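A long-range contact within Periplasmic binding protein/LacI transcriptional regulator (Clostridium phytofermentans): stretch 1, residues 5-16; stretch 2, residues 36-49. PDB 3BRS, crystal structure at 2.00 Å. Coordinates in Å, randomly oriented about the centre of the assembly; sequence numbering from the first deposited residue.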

# COMPACT_ATOMS: atom_id res chain seq x y z
N GLN A 5 -27.40 14.92 -6.75
CA GLN A 5 -25.96 14.52 -6.78
C GLN A 5 -25.68 13.41 -5.79
O GLN A 5 -26.13 13.45 -4.63
CB GLN A 5 -25.06 15.67 -6.39
CG GLN A 5 -24.40 16.42 -7.54
CD GLN A 5 -23.26 17.29 -6.99
OE1 GLN A 5 -22.50 17.93 -7.74
NE2 GLN A 5 -23.12 17.28 -5.66
N TYR A 6 -24.91 12.43 -6.26
CA TYR A 6 -24.39 11.36 -5.42
C TYR A 6 -23.39 11.89 -4.40
O TYR A 6 -22.53 12.71 -4.75
CB TYR A 6 -23.78 10.32 -6.32
CG TYR A 6 -24.82 9.52 -7.11
CD1 TYR A 6 -24.80 9.51 -8.50
CD2 TYR A 6 -25.82 8.78 -6.45
CE1 TYR A 6 -25.75 8.79 -9.24
CE2 TYR A 6 -26.80 8.04 -7.20
CZ TYR A 6 -26.73 8.05 -8.59
OH TYR A 6 -27.63 7.32 -9.34
N TYR A 7 -23.52 11.40 -3.15
CA TYR A 7 -22.62 11.76 -2.05
C TYR A 7 -21.76 10.51 -1.65
O TYR A 7 -22.28 9.49 -1.20
CB TYR A 7 -23.41 12.38 -0.87
CG TYR A 7 -22.68 12.76 0.39
CD1 TYR A 7 -23.37 12.63 1.67
CD2 TYR A 7 -21.34 13.25 0.37
CE1 TYR A 7 -22.73 12.90 2.87
CE2 TYR A 7 -20.66 13.56 1.58
CZ TYR A 7 -21.38 13.38 2.84
OH TYR A 7 -20.77 13.69 4.04
N MET A 8 -20.44 10.64 -1.83
CA MET A 8 -19.44 9.57 -1.61
C MET A 8 -18.41 10.04 -0.58
O MET A 8 -18.02 11.19 -0.55
CB MET A 8 -18.69 9.22 -2.90
CG MET A 8 -19.55 8.73 -4.10
SD MET A 8 -18.63 7.68 -5.31
CE MET A 8 -19.97 7.45 -6.46
N ILE A 9 -18.02 9.17 0.34
CA ILE A 9 -16.97 9.63 1.31
C ILE A 9 -15.81 8.69 1.15
O ILE A 9 -16.00 7.48 1.25
CB ILE A 9 -17.52 9.60 2.76
CG1 ILE A 9 -18.57 10.70 2.95
CG2 ILE A 9 -16.31 9.74 3.82
CD1 ILE A 9 -19.32 10.57 4.42
N CYS A 10 -14.62 9.25 0.88
CA CYS A 10 -13.40 8.43 0.74
C CYS A 10 -12.61 8.37 2.05
O CYS A 10 -12.39 9.44 2.68
CB CYS A 10 -12.51 9.04 -0.39
SG CYS A 10 -11.04 7.99 -0.51
N ILE A 11 -12.19 7.18 2.48
CA ILE A 11 -11.49 7.04 3.77
C ILE A 11 -10.21 6.37 3.51
O ILE A 11 -10.15 5.15 3.55
CB ILE A 11 -12.29 6.27 4.85
CG1 ILE A 11 -13.73 6.81 4.97
CG2 ILE A 11 -11.53 6.17 6.20
CD1 ILE A 11 -14.61 6.01 6.01
N PRO A 12 -9.19 7.13 3.13
CA PRO A 12 -7.86 6.50 2.93
C PRO A 12 -7.25 6.03 4.27
O PRO A 12 -7.87 6.18 5.32
CB PRO A 12 -7.02 7.59 2.30
CG PRO A 12 -7.98 8.77 1.98
CD PRO A 12 -9.17 8.58 2.89
N LYS A 13 -6.08 5.38 4.26
CA LYS A 13 -5.45 4.96 5.51
C LYS A 13 -4.86 6.18 6.18
O LYS A 13 -4.85 6.22 7.42
CB LYS A 13 -4.30 4.01 5.24
CG LYS A 13 -4.78 2.63 4.70
CD LYS A 13 -3.54 1.77 4.63
CE LYS A 13 -3.84 0.33 4.25
NZ LYS A 13 -2.58 -0.25 3.62
N VAL A 14 -4.34 7.12 5.35
CA VAL A 14 -3.93 8.49 5.74
C VAL A 14 -4.12 9.48 4.60
O VAL A 14 -4.09 9.10 3.43
CB VAL A 14 -2.36 8.69 6.04
CG1 VAL A 14 -1.88 8.02 7.32
CG2 VAL A 14 -1.57 8.25 4.85
N LEU A 15 -4.19 10.76 4.95
CA LEU A 15 -4.04 11.86 3.98
C LEU A 15 -2.72 12.56 4.26
O LEU A 15 -2.72 13.59 4.87
CB LEU A 15 -5.21 12.86 4.14
CG LEU A 15 -6.58 12.43 3.56
CD1 LEU A 15 -7.66 12.85 4.51
CD2 LEU A 15 -6.77 13.03 2.17
N ASP A 16 -1.60 11.98 3.84
CA ASP A 16 -0.30 12.45 4.26
C ASP A 16 0.13 13.50 3.27
O ASP A 16 0.26 14.66 3.63
CB ASP A 16 0.73 11.29 4.34
CG ASP A 16 2.15 11.75 4.76
OD1 ASP A 16 2.98 10.93 5.24
OD2 ASP A 16 2.45 12.94 4.60
N TYR A 36 -17.68 13.29 -13.15
CA TYR A 36 -19.03 12.78 -12.97
C TYR A 36 -19.97 13.64 -12.09
O TYR A 36 -21.11 13.23 -11.84
CB TYR A 36 -18.97 11.35 -12.49
CG TYR A 36 -18.35 10.39 -13.50
CD1 TYR A 36 -17.01 10.04 -13.42
CD2 TYR A 36 -19.12 9.83 -14.54
CE1 TYR A 36 -16.45 9.15 -14.35
CE2 TYR A 36 -18.55 8.94 -15.45
CZ TYR A 36 -17.23 8.61 -15.34
OH TYR A 36 -16.65 7.74 -16.22
N GLU A 37 -19.52 14.82 -11.64
CA GLU A 37 -20.37 15.70 -10.83
C GLU A 37 -20.81 14.99 -9.52
O GLU A 37 -22.02 14.80 -9.26
CB GLU A 37 -21.62 16.08 -11.63
CG GLU A 37 -21.37 16.87 -12.90
CD GLU A 37 -22.42 17.97 -13.12
OE1 GLU A 37 -23.62 17.80 -12.73
OE2 GLU A 37 -22.04 19.02 -13.69
N ILE A 38 -19.83 14.61 -8.71
CA ILE A 38 -20.10 13.81 -7.53
C ILE A 38 -19.74 14.68 -6.33
O ILE A 38 -18.77 15.42 -6.37
CB ILE A 38 -19.28 12.43 -7.54
CG1 ILE A 38 -19.97 11.38 -8.42
CG2 ILE A 38 -19.21 11.85 -6.15
CD1 ILE A 38 -19.12 10.31 -9.11
N LYS A 39 -20.52 14.63 -5.26
CA LYS A 39 -20.05 15.26 -4.04
C LYS A 39 -19.14 14.28 -3.29
O LYS A 39 -19.60 13.25 -2.91
CB LYS A 39 -21.22 15.73 -3.17
CG LYS A 39 -20.79 16.22 -1.80
CD LYS A 39 -21.87 17.07 -1.12
CE LYS A 39 -21.65 17.13 0.41
NZ LYS A 39 -22.94 17.00 1.22
N LEU A 40 -17.86 14.62 -3.05
CA LEU A 40 -16.84 13.69 -2.47
C LEU A 40 -16.17 14.37 -1.27
O LEU A 40 -15.56 15.44 -1.42
CB LEU A 40 -15.74 13.39 -3.49
CG LEU A 40 -15.04 12.01 -3.65
CD1 LEU A 40 -13.65 12.16 -4.24
CD2 LEU A 40 -15.06 11.01 -2.45
N GLU A 41 -16.29 13.76 -0.09
CA GLU A 41 -15.49 14.20 1.06
C GLU A 41 -14.37 13.13 1.35
O GLU A 41 -14.52 11.95 0.99
CB GLU A 41 -16.42 14.51 2.27
CG GLU A 41 -17.49 15.70 2.11
CD GLU A 41 -18.53 15.81 3.31
OE1 GLU A 41 -18.69 14.82 4.13
OE2 GLU A 41 -19.21 16.92 3.46
N PHE A 42 -13.22 13.55 1.95
CA PHE A 42 -12.17 12.67 2.53
C PHE A 42 -12.07 12.76 4.06
O PHE A 42 -12.28 13.82 4.64
CB PHE A 42 -10.84 13.04 1.93
CG PHE A 42 -10.81 12.87 0.46
CD1 PHE A 42 -10.40 11.64 -0.11
CD2 PHE A 42 -11.22 13.88 -0.39
CE1 PHE A 42 -10.35 11.43 -1.55
CE2 PHE A 42 -11.19 13.68 -1.83
CZ PHE A 42 -10.76 12.42 -2.38
N MET A 43 -11.85 11.64 4.72
CA MET A 43 -11.73 11.57 6.16
C MET A 43 -10.60 10.55 6.32
O MET A 43 -10.61 9.60 5.59
CB MET A 43 -13.03 11.00 6.83
CG MET A 43 -14.39 11.73 6.47
SD MET A 43 -15.81 11.05 7.40
CE MET A 43 -15.58 11.20 9.16
N ALA A 44 -9.63 10.73 7.23
CA ALA A 44 -8.52 9.79 7.35
C ALA A 44 -7.91 10.09 8.69
O ALA A 44 -8.02 11.25 9.18
CB ALA A 44 -7.47 9.98 6.19
N PRO A 45 -7.34 9.06 9.34
CA PRO A 45 -6.57 9.36 10.59
C PRO A 45 -5.28 10.04 10.20
O PRO A 45 -4.99 10.30 8.96
CB PRO A 45 -6.25 7.99 11.12
CG PRO A 45 -7.20 7.03 10.34
CD PRO A 45 -7.34 7.62 9.04
N GLU A 46 -4.49 10.31 11.21
CA GLU A 46 -3.23 10.97 10.99
C GLU A 46 -2.13 10.02 10.73
O GLU A 46 -1.14 10.38 10.16
CB GLU A 46 -2.89 12.02 12.07
CG GLU A 46 -3.88 13.18 12.05
CD GLU A 46 -3.58 14.17 13.14
OE1 GLU A 46 -3.37 13.72 14.30
OE2 GLU A 46 -3.55 15.38 12.85
N LYS A 47 -2.34 8.76 11.08
CA LYS A 47 -1.34 7.70 10.88
C LYS A 47 -1.97 6.51 10.25
O LYS A 47 -3.00 6.07 10.75
CB LYS A 47 -0.87 7.25 12.25
CG LYS A 47 -0.22 8.39 13.02
CD LYS A 47 1.01 7.96 13.60
CE LYS A 47 0.83 7.77 15.03
NZ LYS A 47 1.25 9.08 15.64
N GLU A 48 -1.26 5.85 9.33
CA GLU A 48 -1.71 4.59 8.66
C GLU A 48 -2.19 3.46 9.53
O GLU A 48 -3.08 2.61 9.12
CB GLU A 48 -0.64 4.07 7.72
CG GLU A 48 -0.83 4.59 6.32
CD GLU A 48 0.12 3.97 5.28
OE1 GLU A 48 0.51 2.79 5.43
OE2 GLU A 48 0.43 4.63 4.24
N GLU A 49 -1.54 3.33 10.67
CA GLU A 49 -1.81 2.17 11.51
C GLU A 49 -2.89 2.43 12.52
O GLU A 49 -3.24 1.54 13.30
CB GLU A 49 -0.55 1.67 12.24
CG GLU A 49 -0.09 2.53 13.41
CD GLU A 49 0.83 3.67 13.01
OE1 GLU A 49 1.72 3.98 13.85
OE2 GLU A 49 0.72 4.23 11.87
O HOH W 1 -0.99 0.31 5.88
O HOH W 2 -5.57 4.39 8.99

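Two parallel strands, 7-11 and 39-42, pair in register, Tyr7 beside Lys39 through Cys10 beside Phe42. The backbone ladder alternates as parallel pairing demands: Lys39 N donates to Tyr6 O (2.8 Å), Met8 N to Lys39 O (2.9 Å), Glu41 N to Met8 O (3.1 Å), Cys10 N to Glu41 O (2.7 Å) and Met43 N to Cys10 O (3.0 Å). Bridged pairs therefore share a face.

On the face carrying Tyr7, Ile9, Lys39 and Glu41, a polar cluster of Tyr7, Lys39 and Glu41 occupies much of the contact. Tyr7, chi1 t, leads its hydroxyl toward stretch 2, where it meets the carboxylate of Glu41, two residues beyond its own partner; the hydrogen bond from Tyr7 OH to Glu41 OE1 is very short at 2.4 Å. Glu41, chi1 m and chi2 t, extends to meet it near the plane of the ring. In Lys39, chi1 to chi3 t carry the chain out beside the ring, and with chi4 off-well at -138°, CE and NZ stand over one face, with NZ 4.0 Å from the centroid of the Tyr7 ring and nearly on its normal, a cation-pi arrangement.

The other face is apolar. Met8 (chi1 m) brings CG to 3.7 Å from Ile38 CG2. Leu40 has an off-well chi1 of -143°, and its CD2 lies 3.8 Å from Cys10 CB. Cys10 CB lies 3.4 Å from Phe42 CD1, while chi1 t sets SG 4.7 Å from the centroid of the Phe42 ring, obliquely; Pro12 CG meets that ring at its edge.

Past the strands, the packing is tight, closer than usual van der Waals distance at Val14 CG1 to Glu48 N (3.0 Å) and at Leu15 CD1 to Ala44 CB (3.3 Å), with Leu15 chi2 off-well at 140°. Lys13 and Glu48 touch through their aliphatic parts, Lys13 CB to Glu48 CG, 3.7 Å, but their charged ends are bridged by water 1, which accepts from Lys13 NZ (2.8 Å) and donates to Glu48 OE1 (2.9 Å).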